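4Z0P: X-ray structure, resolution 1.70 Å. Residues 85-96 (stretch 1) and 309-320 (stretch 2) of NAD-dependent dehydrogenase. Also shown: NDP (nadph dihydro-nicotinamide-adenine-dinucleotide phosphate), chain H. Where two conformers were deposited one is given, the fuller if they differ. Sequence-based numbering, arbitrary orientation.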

ATOM      1  N   GLY A  85      26.432   0.363 -32.284  1.00 30.49           N
ATOM      2  CA  GLY A  85      25.847   0.854 -33.505  1.00 41.55           C
ATOM      3  C   GLY A  85      24.497   1.532 -33.334  1.00 37.14           C
ATOM      4  O   GLY A  85      23.812   1.750 -34.322  1.00 30.76           O
ATOM      5  N   LEU A  86      24.128   1.929 -32.117  1.00 33.79           N
ATOM      6  CA  LEU A  86      22.854   2.654 -31.913  1.00 29.36           C
ATOM      7  C   LEU A  86      22.786   3.803 -32.909  1.00 30.16           C
ATOM      8  O   LEU A  86      23.685   4.633 -32.975  1.00 32.16           O
ATOM      9  CB  LEU A  86      22.688   3.149 -30.468  1.00 31.50           C
ATOM     10  CG  LEU A  86      21.382   3.941 -30.192  1.00 29.44           C
ATOM     11  CD1 LEU A  86      20.174   3.058 -30.059  1.00 29.55           C
ATOM     12  CD2 LEU A  86      21.552   4.773 -28.932  1.00 39.21           C
ATOM     13  N   PRO A  87      21.736   3.826 -33.753  1.00 29.19           N
ATOM     14  CA  PRO A  87      21.746   4.813 -34.829  1.00 31.05           C
ATOM     15  C   PRO A  87      21.491   6.222 -34.364  1.00 28.61           C
ATOM     16  O   PRO A  87      20.855   6.447 -33.338  1.00 27.65           O
ATOM     17  CB  PRO A  87      20.631   4.322 -35.777  1.00 30.13           C
ATOM     18  CG  PRO A  87      19.728   3.567 -34.890  1.00 28.33           C
ATOM     19  CD  PRO A  87      20.640   2.858 -33.931  1.00 31.13           C
ATOM     20  N   ASP A  88      21.997   7.171 -35.148  1.00 28.76           N
ATOM     21  CA  ASP A  88      21.854   8.595 -34.887  1.00 31.21           C
ATOM     22  C   ASP A  88      20.475   9.078 -35.363  1.00 31.52           C
ATOM     23  O   ASP A  88      20.360   9.882 -36.286  1.00 32.34           O
ATOM     24  CB  ASP A  88      23.022   9.321 -35.594  1.00 37.04           C
ATOM     25  CG  ASP A  88      23.105  10.801 -35.285  1.00 52.67           C
ATOM     26  OD1 ASP A  88      22.603  11.242 -34.244  1.00 49.62           O
ATOM     27  OD2 ASP A  88      23.702  11.534 -36.099  1.00 57.79           O
ATOM     28  N   VAL A  89      19.428   8.567 -34.719  1.00 25.37           N
ATOM     29  CA  VAL A  89      18.046   8.876 -35.046  1.00 26.59           C
ATOM     30  C   VAL A  89      17.318   8.963 -33.696  1.00 25.26           C
ATOM     31  O   VAL A  89      17.881   8.542 -32.683  1.00 26.70           O
ATOM     32  CB  VAL A  89      17.414   7.779 -35.952  1.00 26.22           C
ATOM     33  CG1 VAL A  89      18.169   7.617 -37.246  1.00 28.91           C
ATOM     34  CG2 VAL A  89      17.333   6.431 -35.227  1.00 26.02           C
ATOM     35  N   PRO A  90      16.081   9.472 -33.675  1.00 25.89           N
ATOM     36  CA  PRO A  90      15.408   9.620 -32.391  1.00 25.51           C
ATOM     37  C   PRO A  90      15.216   8.302 -31.659  1.00 28.98           C
ATOM     38  O   PRO A  90      14.874   7.293 -32.283  1.00 24.30           O
ATOM     39  CB  PRO A  90      14.039  10.198 -32.748  1.00 27.05           C
ATOM     40  CG  PRO A  90      14.242  10.863 -34.071  1.00 31.60           C
ATOM     41  CD  PRO A  90      15.300  10.078 -34.776  1.00 31.27           C
ATOM     42  N   LEU A  91      15.498   8.344 -30.361  1.00 22.26           N
ATOM     43  CA  LEU A  91      15.225   7.253 -29.446  1.00 21.37           C
ATOM     44  C   LEU A  91      14.067   7.677 -28.555  1.00 24.65           C
ATOM     45  O   LEU A  91      14.181   8.670 -27.811  1.00 23.42           O
ATOM     46  CB  LEU A  91      16.463   6.937 -28.608  1.00 22.84           C
ATOM     47  CG  LEU A  91      16.289   5.967 -27.436  1.00 23.08           C
ATOM     48  CD1 LEU A  91      15.876   4.595 -27.936  1.00 23.66           C
ATOM     49  CD2 LEU A  91      17.615   5.862 -26.685  1.00 25.67           C
ATOM     50  N   VAL A  92      12.970   6.925 -28.630  1.00 22.28           N
ATOM     51  CA  VAL A  92      11.727   7.246 -27.946  1.00 20.77           C
ATOM     52  C   VAL A  92      11.589   6.316 -26.752  1.00 22.55           C
ATOM     53  O   VAL A  92      11.594   5.097 -26.934  1.00 23.37           O
ATOM     54  CB  VAL A  92      10.508   7.053 -28.878  1.00 22.58           C
ATOM     55  CG1 VAL A  92       9.196   7.242 -28.122  1.00 24.11           C
ATOM     56  CG2 VAL A  92      10.583   8.026 -30.048  1.00 26.78           C
ATOM     57  N   ARG A  93      11.436   6.869 -25.542  1.00 22.83           N
ATOM     58  CA  ARG A  93      11.258   6.019 -24.350  1.00 21.66           C
ATOM     59  C   ARG A  93       9.777   5.733 -24.114  1.00 22.75           C
ATOM     60  O   ARG A  93       8.907   6.405 -24.651  1.00 21.69           O
ATOM     61  CB  ARG A  93      11.913   6.672 -23.115  1.00 22.44           C
ATOM     62  CG  ARG A  93      11.127   7.830 -22.518  1.00 24.45           C
ATOM     63  CD  ARG A  93      11.998   8.703 -21.629  1.00 23.96           C
ATOM     64  NE  ARG A  93      11.192   9.599 -20.822  1.00 22.74           N
ATOM     65  CZ  ARG A  93      10.706   9.303 -19.618  1.00 27.78           C
ATOM     66  NH1 ARG A  93      10.926   8.123 -19.045  1.00 22.76           N
ATOM     67  NH2 ARG A  93       9.976  10.193 -18.988  1.00 24.02           N
ATOM     68  N   PHE A  94       9.480   4.732 -23.290  1.00 22.33           N
ATOM     69  CA  PHE A  94       8.092   4.390 -22.969  1.00 22.70           C
ATOM     70  C   PHE A  94       7.586   5.223 -21.797  1.00 25.79           C
ATOM     71  O   PHE A  94       8.174   5.227 -20.721  1.00 22.22           O
ATOM     72  CB  PHE A  94       8.001   2.900 -22.633  1.00 21.80           C
ATOM     73  CG  PHE A  94       6.602   2.343 -22.465  1.00 21.99           C
ATOM     74  CD1 PHE A  94       5.528   2.751 -23.253  1.00 24.30           C
ATOM     75  CD2 PHE A  94       6.370   1.358 -21.503  1.00 22.12           C
ATOM     76  CE1 PHE A  94       4.266   2.212 -23.082  1.00 23.80           C
ATOM     77  CE2 PHE A  94       5.102   0.809 -21.345  1.00 23.26           C
ATOM     78  CZ  PHE A  94       4.056   1.241 -22.125  1.00 25.17           C
ATOM     79  N   VAL A  95       6.522   5.978 -22.056  1.00 21.43           N
ATOM     80  CA  VAL A  95       5.830   6.753 -21.048  1.00 23.81           C
ATOM     81  C   VAL A  95       4.360   6.429 -21.270  1.00 23.56           C
ATOM     82  O   VAL A  95       3.875   6.576 -22.384  1.00 24.66           O
ATOM     83  CB  VAL A  95       6.072   8.258 -21.247  1.00 23.62           C
ATOM     84  CG1 VAL A  95       5.223   9.084 -20.285  1.00 27.79           C
ATOM     85  CG2 VAL A  95       7.542   8.594 -21.026  1.00 27.41           C
ATOM     86  N   ASP A  96       3.643   5.986 -20.238  1.00 21.18           N
ATOM     87  CA  ASP A  96       2.265   5.555 -20.420  1.00 23.86           C
ATOM     88  C   ASP A  96       1.604   5.464 -19.060  1.00 21.95           C
ATOM     89  O   ASP A  96       2.261   5.113 -18.077  1.00 20.37           O
ATOM     90  CB  ASP A  96       2.221   4.159 -21.050  1.00 24.48           C
ATOM     91  CG  ASP A  96       0.836   3.766 -21.531  1.00 30.00           C
ATOM     92  OD1 ASP A  96       0.453   4.249 -22.608  1.00 29.43           O
ATOM     93  OD2 ASP A  96       0.135   2.984 -20.836  1.00 25.49           O
ATOM     94  N   PRO A 309       6.060  16.037 -34.558  1.00 46.25           N
ATOM     95  CA  PRO A 309       7.201  15.692 -33.709  1.00 36.12           C
ATOM     96  C   PRO A 309       6.950  14.446 -32.875  1.00 34.33           C
ATOM     97  O   PRO A 309       5.865  14.286 -32.329  1.00 35.80           O
ATOM     98  CB  PRO A 309       7.376  16.911 -32.792  1.00 48.69           C
ATOM     99  CG  PRO A 309       6.221  17.808 -33.036  1.00 52.39           C
ATOM    100  CD  PRO A 309       5.585  17.414 -34.328  1.00 51.17           C
ATOM    101  N   LEU A 310       7.949  13.575 -32.783  1.00 34.95           N
ATOM    102  CA  LEU A 310       7.891  12.465 -31.842  1.00 29.99           C
ATOM    103  C   LEU A 310       7.822  12.991 -30.419  1.00 30.39           C
ATOM    104  O   LEU A 310       8.383  14.041 -30.106  1.00 33.35           O
ATOM    105  CB  LEU A 310       9.120  11.560 -31.999  1.00 32.29           C
ATOM    106  CG  LEU A 310       9.190  10.760 -33.298  1.00 34.64           C
ATOM    107  CD1 LEU A 310      10.615  10.283 -33.542  1.00 31.85           C
ATOM    108  CD2 LEU A 310       8.242   9.572 -33.235  1.00 32.96           C
ATOM    109  N   GLU A 311       7.145  12.245 -29.560  1.00 30.61           N
ATOM    110  CA  GLU A 311       7.046  12.557 -28.129  1.00 34.34           C
ATOM    111  C   GLU A 311       7.948  11.618 -27.342  1.00 29.99           C
ATOM    112  O   GLU A 311       8.225  10.508 -27.786  1.00 28.74           O
ATOM    113  CB  GLU A 311       5.595  12.416 -27.671  1.00 36.42           C
ATOM    114  CG  GLU A 311       4.681  13.436 -28.344  1.00 38.28           C
ATOM    115  CD  GLU A 311       3.203  13.094 -28.275  1.00 53.24           C
ATOM    116  OE1 GLU A 311       2.829  11.905 -28.265  1.00 38.99           O
ATOM    117  OE2 GLU A 311       2.400  14.038 -28.259  1.00 47.08           O
ATOM    118  N   HIS A 312       8.419  12.082 -26.179  1.00 26.63           N
ATOM    119  CA  HIS A 312       9.224  11.270 -25.264  1.00 27.32           C
ATOM    120  C   HIS A 312      10.565  10.871 -25.864  1.00 25.98           C
ATOM    121  O   HIS A 312      11.054   9.775 -25.627  1.00 24.79           O
ATOM    122  CB  HIS A 312       8.462  10.019 -24.785  1.00 29.44           C
ATOM    123  CG  HIS A 312       7.028  10.283 -24.458  1.00 32.06           C
ATOM    124  ND1 HIS A 312       6.648  11.187 -23.499  1.00 32.21           N
ATOM    125  CD2 HIS A 312       5.886   9.799 -24.997  1.00 35.85           C
ATOM    126  CE1 HIS A 312       5.330  11.240 -23.443  1.00 33.16           C
ATOM    127  NE2 HIS A 312       4.843  10.401 -24.339  1.00 40.76           N
ATOM    128  N   VAL A 313      11.173  11.802 -26.592  1.00 26.19           N
ATOM    129  CA  VAL A 313      12.473  11.559 -27.200  1.00 24.10           C
ATOM    130  C   VAL A 313      13.569  11.855 -26.178  1.00 29.22           C
ATOM    131  O   VAL A 313      13.601  12.922 -25.587  1.00 30.28           O
ATOM    132  CB  VAL A 313      12.661  12.443 -28.441  1.00 29.92           C
ATOM    133  CG1 VAL A 313      14.042  12.253 -29.066  1.00 31.70           C
ATOM    134  CG2 VAL A 313      11.572  12.137 -29.462  1.00 37.40           C
ATOM    135  N   VAL A 314      14.501  10.925 -26.042  1.00 22.87           N
ATOM    136  CA  VAL A 314      15.564  11.124 -25.071  0.50 23.30           C
ATOM    137  C   VAL A 314      16.711  11.971 -25.602  1.00 29.57           C
ATOM    138  O   VAL A 314      16.977  12.047 -26.807  1.00 28.31           O
ATOM    139  CB  VAL A 314      16.086   9.803 -24.481  0.50 33.75           C
ATOM    140  CG1 VAL A 314      14.915   8.976 -23.970  0.50 26.49           C
ATOM    141  CG2 VAL A 314      16.926   9.032 -25.480  0.50 25.50           C
ATOM    142  N   ASP A 315      17.361  12.648 -24.652  1.00 26.92           N
ATOM    143  CA  ASP A 315      18.587  13.416 -24.885  1.00 26.26           C
ATOM    144  C   ASP A 315      19.725  12.427 -24.663  1.00 29.53           C
ATOM    145  O   ASP A 315      19.991  12.036 -23.529  1.00 26.23           O
ATOM    146  CB  ASP A 315      18.661  14.552 -23.865  1.00 30.15           C
ATOM    147  CG  ASP A 315      19.924  15.389 -23.992  1.00 36.88           C
ATOM    148  OD1 ASP A 315      20.930  14.915 -24.547  1.00 34.17           O
ATOM    149  OD2 ASP A 315      19.910  16.525 -23.485  1.00 38.95           O
ATOM    150  N   LYS A 316      20.379  11.988 -25.736  1.00 27.32           N
ATOM    151  CA  LYS A 316      21.391  10.922 -25.637  0.50 29.34           C
ATOM    152  C   LYS A 316      22.647  11.344 -24.870  1.00 28.30           C
ATOM    153  O   LYS A 316      23.344  10.508 -24.297  1.00 31.20           O
ATOM    154  CB  LYS A 316      21.787  10.410 -27.030  0.50 33.38           C
ATOM    155  CG  LYS A 316      20.669   9.688 -27.766  0.50 26.60           C
ATOM    156  CD  LYS A 316      21.208   8.911 -28.955  0.50 29.36           C
ATOM    157  CE  LYS A 316      20.091   8.369 -29.830  0.50 30.06           C
ATOM    158  NZ  LYS A 316      19.469   9.434 -30.664  0.50 28.85           N
ATOM    159  N   VAL A 317      22.954  12.625 -24.889  1.00 29.15           N
ATOM    160  CA  VAL A 317      24.091  13.168 -24.122  1.00 29.97           C
ATOM    161  C   VAL A 317      23.810  13.143 -22.610  1.00 31.41           C
ATOM    162  O   VAL A 317      24.667  12.746 -21.809  1.00 32.21           O
ATOM    163  CB  VAL A 317      24.420  14.599 -24.608  1.00 38.54           C
ATOM    164  CG1 VAL A 317      25.525  15.236 -23.768  1.00 44.20           C
ATOM    165  CG2 VAL A 317      24.823  14.573 -26.074  1.00 40.32           C
ATOM    166  N   ALA A 318      22.596  13.539 -22.225  1.00 29.12           N
ATOM    167  CA  ALA A 318      22.161  13.527 -20.824  1.00 25.93           C
ATOM    168  C   ALA A 318      21.890  12.112 -20.300  1.00 27.68           C
ATOM    169  O   ALA A 318      22.035  11.854 -19.106  1.00 27.52           O
ATOM    170  CB  ALA A 318      20.923  14.394 -20.639  1.00 28.41           C
ATOM    171  N   GLY A 319      21.464  11.222 -21.194  1.00 25.39           N
ATOM    172  CA  GLY A 319      21.219   9.822 -20.884  1.00 22.93           C
ATOM    173  C   GLY A 319      19.792   9.529 -20.462  1.00 24.60           C
ATOM    174  O   GLY A 319      19.506   8.446 -19.969  1.00 25.57           O
ATOM    175  N   TYR A 320      18.888  10.485 -20.676  1.00 24.02           N
ATOM    176  CA  TYR A 320      17.472  10.277 -20.296  1.00 23.64           C
ATOM    177  C   TYR A 320      16.568  11.254 -21.017  1.00 27.60           C
ATOM    178  O   TYR A 320      17.044  12.164 -21.705  1.00 24.16           O
ATOM    179  CB  TYR A 320      17.264  10.357 -18.780  1.00 23.15           C
ATOM    180  CG  TYR A 320      17.407  11.714 -18.170  1.00 21.69           C
ATOM    181  CD1 TYR A 320      18.674  12.273 -17.952  1.00 22.39           C
ATOM    182  CD2 TYR A 320      16.296  12.464 -17.805  1.00 24.32           C
ATOM    183  CE1 TYR A 320      18.818  13.514 -17.365  1.00 23.49           C
ATOM    184  CE2 TYR A 320      16.445  13.731 -17.241  1.00 26.91           C
ATOM    185  CZ  TYR A 320      17.713  14.244 -17.024  1.00 25.06           C
ATOM    186  OH  TYR A 320      17.895  15.484 -16.456  1.00 30.53           O
ATOM    187  OXT TYR A 320      15.349  11.126 -20.872  1.00 25.15           O
TER
HETATM  188  PA  NDP H 407      11.811  11.155 -16.119  1.00 22.22           P
HETATM  189  O1A NDP H 407      12.831  11.494 -17.195  1.00 23.33           O
HETATM  190  O2A NDP H 407      10.406  11.606 -16.337  1.00 20.98           O
HETATM  191  O5B NDP H 407      12.353  11.799 -14.777  1.00 22.21           O
HETATM  192  C5B NDP H 407      13.703  11.756 -14.367  1.00 22.18           C
HETATM  193  C4B NDP H 407      13.863  12.678 -13.190  1.00 20.95           C
HETATM  194  O4B NDP H 407      15.184  12.491 -12.689  1.00 22.00           O
HETATM  195  C3B NDP H 407      13.732  14.161 -13.534  1.00 26.81           C
HETATM  196  O3B NDP H 407      13.086  14.802 -12.439  1.00 25.11           O
HETATM  197  C2B NDP H 407      15.172  14.614 -13.646  1.00 21.31           C
HETATM  198  O2B NDP H 407      15.394  15.981 -13.357  1.00 25.18           O
HETATM  199  C1B NDP H 407      15.794  13.765 -12.569  1.00 22.35           C
HETATM  200  N9A NDP H 407      17.252  13.693 -12.762  1.00 22.60           N
HETATM  201  C8A NDP H 407      17.969  13.108 -13.741  1.00 23.91           C
HETATM  202  N7A NDP H 407      19.268  13.240 -13.597  1.00 24.20           N
HETATM  203  C5A NDP H 407      19.398  13.961 -12.444  1.00 21.99           C
HETATM  204  C6A NDP H 407      20.515  14.459 -11.744  1.00 27.11           C
HETATM  205  N6A NDP H 407      21.788  14.245 -12.152  1.00 25.74           N
HETATM  206  N1A NDP H 407      20.299  15.164 -10.598  1.00 26.72           N
HETATM  207  C2A NDP H 407      19.037  15.373 -10.196  1.00 29.50           C
HETATM  208  N3A NDP H 407      17.908  14.961 -10.780  1.00 22.91           N
HETATM  209  C4A NDP H 407      18.161  14.244 -11.906  1.00 21.86           C
HETATM  210  O3  NDP H 407      11.954   9.557 -15.926  1.00 20.43           O
HETATM  211  PN  NDP H 407      10.747   8.639 -15.347  1.00 21.03           P
HETATM  212  O1N NDP H 407      10.175   9.256 -14.115  1.00 21.42           O
HETATM  213  O2N NDP H 407       9.831   8.238 -16.447  1.00 19.75           O
HETATM  214  O5D NDP H 407      11.604   7.337 -15.026  1.00 20.48           O
HETATM  215  C5D NDP H 407      12.621   7.402 -14.046  1.00 19.33           C
HETATM  216  C4D NDP H 407      13.460   6.133 -14.056  1.00 20.88           C
HETATM  217  O4D NDP H 407      12.752   5.061 -13.430  1.00 20.78           O
HETATM  218  C3D NDP H 407      13.809   5.554 -15.420  1.00 21.22           C
HETATM  219  O3D NDP H 407      14.915   6.266 -16.011  1.00 21.88           O
HETATM  220  C2D NDP H 407      14.145   4.100 -15.156  1.00 19.17           C
HETATM  221  O2D NDP H 407      15.552   3.945 -14.897  1.00 21.64           O
HETATM  222  C1D NDP H 407      13.357   3.846 -13.844  1.00 19.03           C
HETATM  223  N1N NDP H 407      12.319   2.824 -13.995  1.00 18.19           N
HETATM  224  C2N NDP H 407      12.379   1.634 -13.279  1.00 19.14           C
HETATM  225  C3N NDP H 407      11.414   0.679 -13.389  1.00 19.34           C
HETATM  226  C7N NDP H 407      11.368  -0.543 -12.520  1.00 19.89           C
HETATM  227  O7N NDP H 407      10.624  -1.480 -12.874  1.00 21.15           O
HETATM  228  N7N NDP H 407      12.111  -0.612 -11.437  1.00 18.97           N
HETATM  229  C4N NDP H 407      10.299   0.883 -14.346  1.00 21.07           C
HETATM  230  C5N NDP H 407      10.325   2.171 -15.083  1.00 19.76           C
HETATM  231  C6N NDP H 407      11.266   3.075 -14.887  1.00 19.04           C
HETATM  232  P2B NDP H 407      14.965  17.133 -14.397  1.00 37.25           P
HETATM  233  O1X NDP H 407      13.461  17.162 -14.304  1.00 63.70           O
HETATM  234  O2X NDP H 407      15.627  18.357 -13.791  1.00 36.38           O
HETATM  235  O3X NDP H 407      15.490  16.737 -15.727  1.00 31.15           O
HETATM  236  O   HOH W   1      20.825  10.843 -32.256  1.00 44.64           O
HETATM  237  O   HOH W   2      17.023  10.664 -29.241  1.00 25.49           O

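What are the strongest polar links between the two stretches? The shortest is a side-chain bond: Lys-316 NZ donates to the carbonyl Val-89 O at 2.7 Å, placing a positive charge against a backbone oxygen. Two waters extend its reach. One accepts from Lys-316 NZ at 2.5 Å and donates to Asp-88 OD1 at 2.7 Å, linking the ammonium indirectly to a carboxylate. The other accepts from Lys-316 NZ and Leu-91 N and donates to Val-314 O, so it ties backbone to backbone as well.

How do the main chains meet? They form a single beta bridge centred on Val-92 and Val-313, whose CA atoms lie 4.4 Å apart. Val-314 N donates to Leu-91 O and Arg-93 N to His-312 O, each at 2.9 Å and nearly straight. The same two oxygens also receive CA-H contacts, from Val-313 CA to Leu-91 O at 3.4 Å and from Val-92 CA to His-312 O at 3.5 Å.

Which side chains pack around this bridge? Leu-310 meets Pro-90 closely, CD1 to CB at 3.5 Å, and its CD1 also approaches Val-92 CG2 at 4.2 Å. Leu-91 CD2 touches Val-314 CG2 at 3.5 Å, an apolar contact between two buried residues. Farther along, Val-95 covers one face of the His-312 ring in a CH-pi contact, its CB almost directly above the centroid.

What do Arg-93 and Tyr-320 contribute? The aliphatic part of Arg-93 packs against Val-314, CD to CG1 at 3.8 Å, while its guanidinium bonds the NADPH phosphate oxygen O2N, from NH1 at 2.8 Å. Tyr-320 OH donates to O3X of the same cofactor at 2.8 Å. Between the two residues, Arg-93 NE and the C-terminal Tyr-320 OXT stand 4.4 Å apart, opposite charges too distant for a salt bridge.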